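Local coordinates for Lin2891 protein (Listeria innocua, PDB 3DB0) that is a putative pyridoxamine 5'-phosphate oxidase of the split-barrel fold that probably binds FMN, with a substrate not established, at residues Ile10-Leu14 against Ser75-Glu79; Ile13-His17 against Ile68-Ser72; His17-Leu22 against Arg33-Leu38; Lys93-Trp97 against Asp109-Val115. Where two conformers were deposited one is given. Numbering follows the deposited sequence.

Interaction 1. Residues Ile10-Leu14 against Ser75-Glu79; sequences ILAIL and SAFLE
Ser75 and Ala76 run in extended loop conformation into strand 77-79, which crosses helix 10-14. The two axes come within 8.7 Å and their N-to-C directions make 104°. Ala76 lies at the margin: its O is 3.8 Å from Ile13 CD1, and its CB is 4.5 Å from the same methyl. Phe77 has its CA 4.1 Å from Ile13 CD1, but its CB points away from the helix. Its ring meets Tyr34 of the second subunit edge-to-face. Here the N-terminal helix packs on a strand of the split barrel, the fold of FMN-binding relatives, and the strand residue that faces it is Leu78. Leu78 takes the m,t rotamer and its CA-to-CB bond points toward the helix. Leu78 CD1 lies 3.8 Å from Ile10 CG2 and 3.8 Å from Leu14 CD2, while Leu78 CD2 is 3.9 Å from Ile13 CD1. Ile10, Ile13 and Leu14 are also m,t, on one regular helical turn with Leu14 N hydrogen-bonded to Ile10 O at 3.1 Å. Glu79 continues the strand and forms a salt bridge with Arg124.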
loop_
_atom_site.group_PDB
_atom_site.type_symbol
_atom_site.label_atom_id
_atom_site.label_comp_id
_atom_site.label_asym_id
_atom_site.label_seq_id
_atom_site.Cartn_x
_atom_site.Cartn_y
_atom_site.Cartn_z
ATOM N N ILE B 10 -15.157 4.762 -10.438
ATOM C CA ILE B 10 -14.132 3.803 -10.858
ATOM C C ILE B 10 -12.787 4.414 -10.533
ATOM O O ILE B 10 -11.941 3.776 -9.916
ATOM C CB ILE B 10 -14.273 3.445 -12.352
ATOM C CG1 ILE B 10 -15.535 2.654 -12.586
ATOM C CG2 ILE B 10 -13.081 2.587 -12.887
ATOM C CD1 ILE B 10 -15.982 2.590 -14.021
ATOM N N LEU B 11 -12.594 5.685 -10.901
ATOM C CA LEU B 11 -11.298 6.346 -10.693
ATOM C C LEU B 11 -10.934 6.473 -9.244
ATOM O O LEU B 11 -9.760 6.332 -8.856
ATOM C CB LEU B 11 -11.272 7.721 -11.369
ATOM C CG LEU B 11 -11.187 7.640 -12.876
ATOM C CD1 LEU B 11 -11.513 8.972 -13.548
ATOM C CD2 LEU B 11 -9.767 7.182 -13.205
ATOM N N ALA B 12 -11.949 6.721 -8.422
ATOM C CA ALA B 12 -11.745 6.889 -6.981
ATOM C C ALA B 12 -11.177 5.583 -6.417
ATOM O O ALA B 12 -10.213 5.580 -5.641
ATOM C CB ALA B 12 -13.084 7.291 -6.268
ATOM N N ILE B 13 -11.722 4.460 -6.879
ATOM C CA ILE B 13 -11.279 3.173 -6.370
ATOM C C ILE B 13 -9.810 2.921 -6.850
ATOM O O ILE B 13 -8.951 2.462 -6.075
ATOM C CB ILE B 13 -12.204 2.046 -6.812
ATOM C CG1 ILE B 13 -13.610 2.156 -6.187
ATOM C CG2 ILE B 13 -11.582 0.714 -6.425
ATOM C CD1 ILE B 13 -14.618 1.144 -6.724
ATOM N N LEU B 14 -9.533 3.278 -8.107
ATOM C CA LEU B 14 -8.172 3.135 -8.662
ATOM C C LEU B 14 -7.198 4.088 -7.968
ATOM O O LEU B 14 -6.040 3.765 -7.807
ATOM C CB LEU B 14 -8.126 3.412 -10.187
ATOM C CG LEU B 14 -8.862 2.408 -11.084
ATOM C CD1 LEU B 14 -8.842 2.798 -12.556
ATOM C CD2 LEU B 14 -8.270 0.966 -10.843
ATOM N N SER B 75 -16.526 -3.194 1.122
ATOM C CA SER B 75 -15.884 -2.372 0.091
ATOM C C SER B 75 -16.548 -2.527 -1.274
ATOM O O SER B 75 -16.844 -3.639 -1.668
ATOM C CB SER B 75 -14.442 -2.852 -0.136
ATOM O OG SER B 75 -13.587 -2.683 0.964
ATOM N N ALA B 76 -16.802 -1.406 -1.963
ATOM C CA ALA B 76 -17.201 -1.460 -3.374
ATOM C C ALA B 76 -15.843 -1.668 -4.059
ATOM O O ALA B 76 -14.823 -1.075 -3.668
ATOM C CB ALA B 76 -17.803 -0.176 -3.842
ATOM N N PHE B 77 -15.812 -2.530 -5.059
ATOM C CA PHE B 77 -14.572 -2.825 -5.751
ATOM C C PHE B 77 -14.834 -3.015 -7.218
ATOM O O PHE B 77 -15.973 -2.947 -7.666
ATOM C CB PHE B 77 -13.837 -4.019 -5.138
ATOM C CG PHE B 77 -14.588 -5.288 -5.201
ATOM C CD1 PHE B 77 -15.548 -5.578 -4.242
ATOM C CD2 PHE B 77 -14.363 -6.194 -6.240
ATOM C CE1 PHE B 77 -16.277 -6.751 -4.319
ATOM C CE2 PHE B 77 -15.094 -7.352 -6.317
ATOM C CZ PHE B 77 -16.043 -7.639 -5.346
ATOM N N LEU B 78 -13.760 -3.231 -7.960
ATOM C CA LEU B 78 -13.838 -3.346 -9.383
ATOM C C LEU B 78 -13.460 -4.702 -9.908
ATOM O O LEU B 78 -12.506 -5.337 -9.442
ATOM C CB LEU B 78 -12.880 -2.320 -10.051
ATOM C CG LEU B 78 -13.096 -0.831 -9.768
ATOM C CD1 LEU B 78 -11.876 0.009 -10.357
ATOM C CD2 LEU B 78 -14.460 -0.433 -10.297
ATOM N N GLU B 79 -14.247 -5.113 -10.900
ATOM C CA GLU B 79 -13.911 -6.258 -11.725
ATOM C C GLU B 79 -13.663 -5.697 -13.133
ATOM O O GLU B 79 -14.542 -5.108 -13.757
ATOM C CB GLU B 79 -15.016 -7.315 -11.715
ATOM C CG GLU B 79 -14.726 -8.326 -12.746
ATOM C CD GLU B 79 -15.804 -9.388 -12.940
ATOM O OE1 GLU B 79 -16.756 -9.508 -12.151
ATOM O OE2 GLU B 79 -15.673 -10.121 -13.928
#

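Interaction 2. Residues Ile13-His17 against Ile68-Ser72; sequences ILEQH and IGYDS
The His17 imidazole lies flat over Gly69. Gly69 CA sits 3.6 Å from the His17 ring centroid and 4° off the ring normal, a CH-pi contact. The pair joins the C-terminal end of helix 6-16 to the loop that follows strand 63-68 of the split barrel. Ile13 to Glu15 are helical. His17 is already extended, with phi/psi of -138/132°, and its CA is 5.9 Å from Gly69 CA. The His17 side chain is m, with chi2 at 83°, and both ring nitrogens donate. His17 ND1 donates a hydrogen bond to Ile13 O at 2.7 Å, tying the ring to its own helix. Gly69 has phi/psi of 113/-2°. At these angles a CB would jam against the preceding carbonyl, and it would also clash with Ile13 CG2, which is 3.9 Å from Gly69 CA. Ile68, in the t,t rotamer, packs against Leu14 and His17. Ile68 CG2 is 4.0 Å from Leu14 CD2, Ile68 CG1 is 3.7 Å from His17 CB, and Ile68 CD1 is 3.6 Å from His17 O. Tyr70, whose CB points away, stacks its ring on Tyr34 of the second subunit. Asp71, with chi1 m, brings its carboxylate to the ring edge. His17 NE2 donates to Asp71 OD2 at 2.9 Å and 165°, and weakly to Asp71 OD1 at 3.0 Å.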
loop_
_atom_site.group_PDB
_atom_site.type_symbol
_atom_site.label_atom_id
_atom_site.label_comp_id
_atom_site.label_asym_id
_atom_site.label_seq_id
_atom_site.Cartn_x
_atom_site.Cartn_y
_atom_site.Cartn_z
ATOM N N ILE B 13 -11.722 4.460 -6.879
ATOM C CA ILE B 13 -11.279 3.173 -6.370
ATOM C C ILE B 13 -9.810 2.921 -6.850
ATOM O O ILE B 13 -8.951 2.462 -6.075
ATOM C CB ILE B 13 -12.204 2.046 -6.812
ATOM C CG1 ILE B 13 -13.610 2.156 -6.187
ATOM C CG2 ILE B 13 -11.582 0.714 -6.425
ATOM C CD1 ILE B 13 -14.618 1.144 -6.724
ATOM N N LEU B 14 -9.533 3.278 -8.107
ATOM C CA LEU B 14 -8.172 3.135 -8.662
ATOM C C LEU B 14 -7.198 4.088 -7.968
ATOM O O LEU B 14 -6.040 3.765 -7.807
ATOM C CB LEU B 14 -8.126 3.412 -10.187
ATOM C CG LEU B 14 -8.862 2.408 -11.084
ATOM C CD1 LEU B 14 -8.842 2.798 -12.556
ATOM C CD2 LEU B 14 -8.270 0.966 -10.843
ATOM N N GLU B 15 -7.664 5.260 -7.555
ATOM C CA GLU B 15 -6.749 6.215 -6.954
ATOM C C GLU B 15 -6.326 5.781 -5.574
ATOM O O GLU B 15 -5.204 6.062 -5.139
ATOM C CB GLU B 15 -7.367 7.624 -6.924
ATOM C CG GLU B 15 -7.714 8.132 -8.313
ATOM C CD GLU B 15 -8.499 9.404 -8.307
ATOM O OE1 GLU B 15 -9.089 9.725 -7.254
ATOM O OE2 GLU B 15 -8.563 10.064 -9.374
ATOM N N GLN B 16 -7.200 5.023 -4.928
ATOM C CA GLN B 16 -6.987 4.595 -3.566
ATOM C C GLN B 16 -6.410 3.226 -3.419
ATOM O O GLN B 16 -6.135 2.808 -2.319
ATOM C CB GLN B 16 -8.305 4.707 -2.830
ATOM C CG GLN B 16 -8.800 6.144 -2.862
ATOM C CD GLN B 16 -10.304 6.249 -2.803
ATOM O OE1 GLN B 16 -10.982 5.288 -2.437
ATOM N NE2 GLN B 16 -10.841 7.407 -3.199
ATOM N N HIS B 17 -6.200 2.517 -4.529
ATOM C CA HIS B 17 -5.639 1.158 -4.457
ATOM C C HIS B 17 -4.588 0.908 -5.534
ATOM O O HIS B 17 -4.802 1.161 -6.702
ATOM C CB HIS B 17 -6.732 0.086 -4.595
ATOM C CG HIS B 17 -7.810 0.208 -3.582
ATOM N ND1 HIS B 17 -8.871 1.076 -3.724
ATOM C CD2 HIS B 17 -7.966 -0.386 -2.382
ATOM C CE1 HIS B 17 -9.643 0.994 -2.658
ATOM N NE2 HIS B 17 -9.113 0.119 -1.826
ATOM N N ILE B 68 -9.705 -5.321 -8.072
ATOM C CA ILE B 68 -9.037 -4.276 -7.330
ATOM C C ILE B 68 -10.000 -3.479 -6.516
ATOM O O ILE B 68 -11.094 -3.150 -6.947
ATOM C CB ILE B 68 -8.130 -3.353 -8.263
ATOM C CG1 ILE B 68 -7.375 -2.251 -7.452
ATOM C CG2 ILE B 68 -8.942 -2.671 -9.368
ATOM C CD1 ILE B 68 -6.089 -1.831 -8.115
ATOM N N GLY B 69 -9.607 -3.232 -5.261
ATOM C CA GLY B 69 -10.367 -2.354 -4.385
ATOM C C GLY B 69 -11.050 -2.991 -3.188
ATOM O O GLY B 69 -11.588 -2.294 -2.357
ATOM N N TYR B 70 -10.927 -4.304 -3.056
ATOM C CA TYR B 70 -11.556 -5.036 -1.975
ATOM C C TYR B 70 -10.725 -4.924 -0.666
ATOM O O TYR B 70 -9.714 -5.587 -0.491
ATOM C CB TYR B 70 -11.831 -6.479 -2.413
ATOM C CG TYR B 70 -12.538 -7.309 -1.388
ATOM C CD1 TYR B 70 -13.897 -7.527 -1.466
ATOM C CD2 TYR B 70 -11.844 -7.805 -0.275
ATOM C CE1 TYR B 70 -14.566 -8.236 -0.494
ATOM C CE2 TYR B 70 -12.501 -8.523 0.713
ATOM C CZ TYR B 70 -13.869 -8.735 0.585
ATOM O OH TYR B 70 -14.523 -9.461 1.536
ATOM N N ASP B 71 -11.178 -4.061 0.235
ATOM C CA ASP B 71 -10.510 -3.782 1.519
ATOM C C ASP B 71 -11.100 -4.613 2.663
ATOM O O ASP B 71 -10.384 -5.118 3.530
ATOM C CB ASP B 71 -10.687 -2.308 1.883
ATOM C CG ASP B 71 -10.012 -1.395 0.912
ATOM O OD1 ASP B 71 -8.959 -1.791 0.437
ATOM O OD2 ASP B 71 -10.538 -0.307 0.616
ATOM N N SER B 72 -12.421 -4.741 2.613
ATOM C CA SER B 72 -13.223 -5.474 3.574
ATOM C C SER B 72 -14.514 -5.987 2.924
ATOM O O SER B 72 -14.827 -5.662 1.770
ATOM C CB SER B 72 -13.604 -4.572 4.739
ATOM O OG SER B 72 -14.323 -3.458 4.248
#

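Interaction 3. Residues His17-Leu22 against Arg33-Leu38; sequences HQVGVL and RYMTFL
Strand parts 19-22 and 33-36 belong to the antiparallel beta hairpin of strands 19-26 and 29-40 in the split barrel. Their axes approach to 4.6 Å, with N-to-C directions at 138°. Val19-Thr36 and Val21-Tyr34 are non-hydrogen-bonded pairs; Gly20-Met35 and Leu22-Arg33 are hydrogen-bonded pairs. Gly20 N to Met35 O and Met35 N to Gly20 O are both 2.9 Å, Leu22 N to Arg33 O is 2.8 Å, and Arg33 N to Leu22 O is 3.0 Å. Phe37 N adds a hydrogen bond to Gln18 O at 2.7 Å.

Val19 and Val21, both t, share a face with Tyr34, which is m. Val21 CG2 is 3.3 Å from Tyr34 CE1. This face meets the second subunit, where the Tyr34 ring stacks on Tyr70. The opposite face carries Leu22 (t,p), selenomethionine Met35 (p,t,p) and Arg33. Leu22 CB lies 3.6 Å from Met35 CE and 4.0 Å from Phe37 CZ. Phe37, m, turns its ring edge to Gly20; Phe37 CD2 is 3.6 Å from Gly20 N. A CB on Gly20 would be tight against that ring. Arg33 extends as m,t,t to a salt bridge with Glu57, and one water links Arg33 NH1 (2.8 Å) to Leu22 O (3.1 Å).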
loop_
_atom_site.group_PDB
_atom_site.type_symbol
_atom_site.label_atom_id
_atom_site.label_comp_id
_atom_site.label_asym_id
_atom_site.label_seq_id
_atom_site.Cartn_x
_atom_site.Cartn_y
_atom_site.Cartn_z
ATOM N N HIS B 17 -6.200 2.517 -4.529
ATOM C CA HIS B 17 -5.639 1.158 -4.457
ATOM C C HIS B 17 -4.588 0.908 -5.534
ATOM O O HIS B 17 -4.802 1.161 -6.702
ATOM C CB HIS B 17 -6.732 0.086 -4.595
ATOM C CG HIS B 17 -7.810 0.208 -3.582
ATOM N ND1 HIS B 17 -8.871 1.076 -3.724
ATOM C CD2 HIS B 17 -7.966 -0.386 -2.382
ATOM C CE1 HIS B 17 -9.643 0.994 -2.658
ATOM N NE2 HIS B 17 -9.113 0.119 -1.826
ATOM N N GLN B 18 -3.466 0.369 -5.105
ATOM C CA GLN B 18 -2.390 0.059 -5.997
ATOM C C GLN B 18 -2.102 -1.449 -6.005
ATOM O O GLN B 18 -1.218 -1.889 -6.720
ATOM C CB GLN B 18 -1.131 0.794 -5.605
ATOM C CG GLN B 18 -1.077 2.231 -6.104
ATOM C CD GLN B 18 0.306 2.862 -5.889
ATOM O OE1 GLN B 18 1.145 2.321 -5.164
ATOM N NE2 GLN B 18 0.537 4.012 -6.514
ATOM N N VAL B 19 -2.777 -2.217 -5.156
ATOM C CA VAL B 19 -2.611 -3.673 -5.194
ATOM C C VAL B 19 -3.917 -4.300 -5.679
ATOM O O VAL B 19 -5.007 -3.939 -5.237
ATOM C CB VAL B 19 -2.202 -4.279 -3.829
ATOM C CG1 VAL B 19 -2.117 -5.800 -3.901
ATOM C CG2 VAL B 19 -0.896 -3.713 -3.328
ATOM N N GLY B 20 -3.801 -5.239 -6.593
ATOM C CA GLY B 20 -4.956 -5.940 -7.091
ATOM C C GLY B 20 -4.558 -7.342 -7.425
ATOM O O GLY B 20 -3.389 -7.734 -7.255
ATOM N N VAL B 21 -5.533 -8.092 -7.909
ATOM C CA VAL B 21 -5.330 -9.476 -8.335
ATOM C C VAL B 21 -5.383 -9.528 -9.872
ATOM O O VAL B 21 -6.354 -9.095 -10.476
ATOM C CB VAL B 21 -6.448 -10.425 -7.717
ATOM C CG1 VAL B 21 -6.294 -11.859 -8.178
ATOM C CG2 VAL B 21 -6.460 -10.373 -6.172
ATOM N N LEU B 22 -4.319 -10.001 -10.509
ATOM C CA LEU B 22 -4.352 -10.215 -11.933
ATOM C C LEU B 22 -4.638 -11.685 -12.183
ATOM O O LEU B 22 -3.960 -12.534 -11.620
ATOM C CB LEU B 22 -2.988 -9.958 -12.586
ATOM C CG LEU B 22 -3.066 -10.217 -14.103
ATOM C CD1 LEU B 22 -3.802 -9.065 -14.859
ATOM C CD2 LEU B 22 -1.706 -10.404 -14.615
ATOM N N ARG B 33 -2.591 -13.771 -9.310
ATOM C CA ARG B 33 -1.496 -13.218 -8.550
ATOM C C ARG B 33 -1.791 -11.812 -8.071
ATOM O O ARG B 33 -2.446 -11.048 -8.744
ATOM C CB ARG B 33 -0.217 -13.152 -9.390
ATOM C CG ARG B 33 0.178 -14.448 -10.059
ATOM C CD ARG B 33 1.357 -14.229 -10.970
ATOM N NE ARG B 33 1.865 -15.463 -11.597
ATOM C CZ ARG B 33 1.496 -15.922 -12.790
ATOM N NH1 ARG B 33 0.572 -15.295 -13.467
ATOM N NH2 ARG B 33 2.023 -17.034 -13.278
ATOM N N TYR B 34 -1.276 -11.501 -6.892
ATOM C CA TYR B 34 -1.380 -10.168 -6.335
ATOM C C TYR B 34 -0.246 -9.348 -6.899
ATOM O O TYR B 34 0.878 -9.826 -7.057
ATOM C CB TYR B 34 -1.271 -10.132 -4.827
ATOM C CG TYR B 34 -2.536 -10.482 -4.122
ATOM C CD1 TYR B 34 -3.557 -9.579 -4.018
ATOM C CD2 TYR B 34 -2.733 -11.751 -3.601
ATOM C CE1 TYR B 34 -4.719 -9.905 -3.378
ATOM C CE2 TYR B 34 -3.931 -12.087 -2.974
ATOM C CZ TYR B 34 -4.888 -11.177 -2.861
ATOM O OH TYR B 34 -6.089 -11.488 -2.260
HETATM N N MSE B 35 -0.544 -8.125 -7.278
HETATM C CA MSE B 35 0.515 -7.252 -7.726
HETATM C C MSE B 35 0.111 -5.771 -7.732
HETATM O O MSE B 35 -1.037 -5.401 -7.466
HETATM C CB MSE B 35 1.038 -7.669 -9.102
HETATM C CG MSE B 35 -0.051 -7.539 -10.192
HETATM SE SE MSE B 35 0.386 -8.339 -11.880
HETATM C CE MSE B 35 0.294 -10.208 -11.224
ATOM N N THR B 36 1.112 -4.949 -8.007
ATOM C CA THR B 36 0.975 -3.491 -8.022
ATOM C C THR B 36 0.524 -3.058 -9.393
ATOM O O THR B 36 1.035 -3.547 -10.436
ATOM C CB THR B 36 2.297 -2.803 -7.624
ATOM O OG1 THR B 36 2.642 -3.283 -6.341
ATOM C CG2 THR B 36 2.196 -1.238 -7.558
ATOM N N PHE B 37 -0.496 -2.202 -9.340
ATOM C CA PHE B 37 -1.080 -1.542 -10.478
ATOM C C PHE B 37 -0.982 -0.029 -10.372
ATOM O O PHE B 37 -1.441 0.550 -9.392
ATOM C CB PHE B 37 -2.555 -1.902 -10.613
ATOM C CG PHE B 37 -2.791 -3.357 -10.959
ATOM C CD1 PHE B 37 -2.786 -3.790 -12.294
ATOM C CD2 PHE B 37 -2.914 -4.298 -9.976
ATOM C CE1 PHE B 37 -2.982 -5.121 -12.613
ATOM C CE2 PHE B 37 -3.078 -5.645 -10.298
ATOM C CZ PHE B 37 -3.108 -6.048 -11.614
ATOM N N LEU B 38 -0.415 0.590 -11.409
ATOM C CA LEU B 38 -0.490 2.043 -11.603
ATOM C C LEU B 38 -1.615 2.256 -12.625
ATOM O O LEU B 38 -2.025 1.323 -13.348
ATOM C CB LEU B 38 0.847 2.601 -12.160
ATOM C CG LEU B 38 2.031 2.257 -11.234
ATOM C CD1 LEU B 38 3.341 2.934 -11.573
ATOM C CD2 LEU B 38 1.671 2.686 -9.856
HETATM O O HOH W 1 -3.844 2.157 -9.235
HETATM O O HOH W 2 -1.539 -13.502 -13.233
#

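Interaction 4. Residues Lys93-Trp97 against Asp109-Val115; sequences KERIW and DSPSFVV
A helix here lies across the start of a strand of the split barrel. Helix 93-97 and strand 113-115 have axes 8.6 Å apart and N-to-C directions at 106°. Before the strand, Ser110 to Phe113 make a type I beta turn, with Phe113 N hydrogen-bonded to Ser110 O at 3.2 Å. Asp109, Ser110 and Phe113 form a hollow that takes the Trp97 indole. Trp97 is t, with chi2 at -112°. One face of its indole is covered by Asp109 OD1 and Ser110 CB; Ser110 CB is 4.2 Å from the centroid of the six-membered ring. An edge of the indole points at the face of Phe113: the ring centroids are 5.0 Å apart, the planes stand at 59°, and Trp97 CE3 is 3.7 Å from Phe113 CD1. The indole nitrogen hydrogen-bonds to Glu108 O.

Phe113, t, in turn pushes its ring edge against the helix, with CE2 3.7 Å from Lys93 O and CZ 4.1 Å from Ile96 CG2. Trp104 of the fourth subunit meets the Phe113 ring edge-to-face. Val115, t, fits between Lys93 and Ile96. Val115 CG2 is 4.1 Å from Lys93 CA and 3.8 Å from Ile96 CG2.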
loop_
_atom_site.group_PDB
_atom_site.type_symbol
_atom_site.label_atom_id
_atom_site.label_comp_id
_atom_site.label_asym_id
_atom_site.label_seq_id
_atom_site.Cartn_x
_atom_site.Cartn_y
_atom_site.Cartn_z
ATOM N N LYS B 93 7.605 3.270 -20.212
ATOM C CA LYS B 93 8.307 2.257 -19.437
ATOM C C LYS B 93 9.215 2.879 -18.381
ATOM O O LYS B 93 9.288 2.370 -17.274
ATOM C CB LYS B 93 9.160 1.357 -20.332
ATOM C CG LYS B 93 8.321 0.452 -21.259
ATOM C CD LYS B 93 9.203 -0.266 -22.260
ATOM C CE LYS B 93 10.226 -1.120 -21.570
ATOM N NZ LYS B 93 11.250 -1.559 -22.545
ATOM N N GLU B 94 9.929 3.931 -18.771
ATOM C CA GLU B 94 10.912 4.626 -17.896
ATOM C C GLU B 94 10.210 5.370 -16.794
ATOM O O GLU B 94 10.661 5.398 -15.644
ATOM C CB GLU B 94 11.764 5.615 -18.691
ATOM C CG GLU B 94 12.743 6.465 -17.824
ATOM C CD GLU B 94 13.793 5.627 -17.132
ATOM O OE1 GLU B 94 14.106 4.564 -17.678
ATOM O OE2 GLU B 94 14.302 6.015 -16.047
ATOM N N ARG B 95 9.078 5.961 -17.138
ATOM C CA ARG B 95 8.285 6.641 -16.148
ATOM C C ARG B 95 7.768 5.675 -15.058
ATOM O O ARG B 95 7.846 5.968 -13.901
ATOM C CB ARG B 95 7.128 7.367 -16.820
ATOM C CG ARG B 95 6.253 8.110 -15.841
ATOM C CD ARG B 95 7.074 9.032 -14.975
ATOM N NE ARG B 95 7.721 10.117 -15.728
ATOM C CZ ARG B 95 7.119 11.274 -16.012
ATOM N NH1 ARG B 95 5.866 11.494 -15.612
ATOM N NH2 ARG B 95 7.756 12.201 -16.696
ATOM N N ILE B 96 7.176 4.563 -15.463
ATOM C CA ILE B 96 6.707 3.554 -14.570
ATOM C C ILE B 96 7.904 3.031 -13.729
ATOM O O ILE B 96 7.784 2.838 -12.520
ATOM C CB ILE B 96 6.050 2.407 -15.323
ATOM C CG1 ILE B 96 4.737 2.846 -16.070
ATOM C CG2 ILE B 96 5.823 1.203 -14.405
ATOM C CD1 ILE B 96 3.715 3.425 -15.191
ATOM N N TRP B 97 9.052 2.797 -14.375
ATOM C CA TRP B 97 10.247 2.317 -13.682
ATOM C C TRP B 97 10.617 3.269 -12.544
ATOM O O TRP B 97 10.879 2.863 -11.407
ATOM C CB TRP B 97 11.423 2.095 -14.677
ATOM C CG TRP B 97 12.759 1.842 -14.026
ATOM C CD1 TRP B 97 13.853 2.677 -14.048
ATOM C CD2 TRP B 97 13.146 0.713 -13.198
ATOM N NE1 TRP B 97 14.886 2.124 -13.326
ATOM C CE2 TRP B 97 14.476 0.932 -12.783
ATOM C CE3 TRP B 97 12.515 -0.458 -12.792
ATOM C CZ2 TRP B 97 15.166 0.021 -11.989
ATOM C CZ3 TRP B 97 13.216 -1.346 -11.975
ATOM C CH2 TRP B 97 14.502 -1.100 -11.588
ATOM N N ASP B 109 19.101 1.461 -15.005
ATOM C CA ASP B 109 17.963 0.825 -15.602
ATOM C C ASP B 109 18.162 -0.645 -15.641
ATOM O O ASP B 109 19.219 -1.126 -15.426
ATOM C CB ASP B 109 17.669 1.351 -16.998
ATOM C CG ASP B 109 16.230 1.750 -17.179
ATOM O OD1 ASP B 109 15.365 0.880 -17.461
ATOM O OD2 ASP B 109 15.962 2.945 -17.033
ATOM N N SER B 110 17.106 -1.345 -15.936
ATOM C CA SER B 110 17.067 -2.731 -15.702
ATOM C C SER B 110 16.638 -3.303 -17.019
ATOM O O SER B 110 15.579 -3.001 -17.472
ATOM C CB SER B 110 16.047 -2.995 -14.625
ATOM O OG SER B 110 15.765 -4.342 -14.569
ATOM N N PRO B 111 17.482 -4.084 -17.658
ATOM C CA PRO B 111 17.178 -4.541 -19.018
ATOM C C PRO B 111 16.033 -5.558 -19.074
ATOM O O PRO B 111 15.371 -5.710 -20.085
ATOM C CB PRO B 111 18.495 -5.180 -19.460
ATOM C CG PRO B 111 19.081 -5.732 -18.213
ATOM C CD PRO B 111 18.672 -4.753 -17.099
ATOM N N SER B 112 15.772 -6.206 -17.965
ATOM C CA SER B 112 14.771 -7.238 -17.963
ATOM C C SER B 112 13.409 -6.654 -17.581
ATOM O O SER B 112 12.436 -7.332 -17.642
ATOM C CB SER B 112 15.160 -8.356 -17.013
ATOM O OG SER B 112 14.986 -7.947 -15.676
ATOM N N PHE B 113 13.369 -5.365 -17.260
ATOM C CA PHE B 113 12.141 -4.683 -16.850
ATOM C C PHE B 113 11.162 -4.491 -18.028
ATOM O O PHE B 113 11.510 -4.092 -19.133
ATOM C CB PHE B 113 12.428 -3.352 -16.171
ATOM C CG PHE B 113 11.193 -2.684 -15.590
ATOM C CD1 PHE B 113 10.636 -3.149 -14.439
ATOM C CD2 PHE B 113 10.637 -1.580 -16.185
ATOM C CE1 PHE B 113 9.518 -2.534 -13.888
ATOM C CE2 PHE B 113 9.561 -0.946 -15.651
ATOM C CZ PHE B 113 8.990 -1.411 -14.491
ATOM N N VAL B 114 9.911 -4.809 -17.758
ATOM C CA VAL B 114 8.874 -4.652 -18.753
ATOM C C VAL B 114 7.639 -4.179 -18.036
ATOM O O VAL B 114 7.545 -4.242 -16.803
ATOM C CB VAL B 114 8.582 -5.955 -19.510
ATOM C CG1 VAL B 114 9.831 -6.428 -20.227
ATOM C CG2 VAL B 114 8.019 -7.017 -18.559
ATOM N N VAL B 115 6.716 -3.661 -18.831
ATOM C CA VAL B 115 5.473 -3.149 -18.316
ATOM C C VAL B 115 4.313 -3.793 -19.080
ATOM O O VAL B 115 4.330 -3.844 -20.319
ATOM C CB VAL B 115 5.417 -1.600 -18.394
ATOM C CG1 VAL B 115 3.966 -1.030 -18.038
ATOM C CG2 VAL B 115 6.550 -0.947 -17.514
#

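How the interactions relate
From the N terminus, helix 6-16 supplies the first segments of interactions 1 and 2, which share Ile13 and Leu14. Interaction 1 closes the longest loop, out to strand 77-86. Interaction 2 closes a slightly shorter one, on the loop after strand 63-68. Leu78 N and Ile68 O, 2.9 Å apart and probably hydrogen-bonded, join these two contacts. Interaction 3 is nested inside both loops as the hairpin of strands 19-26 and 29-40, and it shares His17 with interaction 2. Interaction 4 follows in series. It closes the short connection from helix 90-100 to strand 113-126, its centre about 27 Å from that of interaction 1. Leu38 CD1 and Ile96 CD1, 3.7 Å apart, connect it to interaction 3.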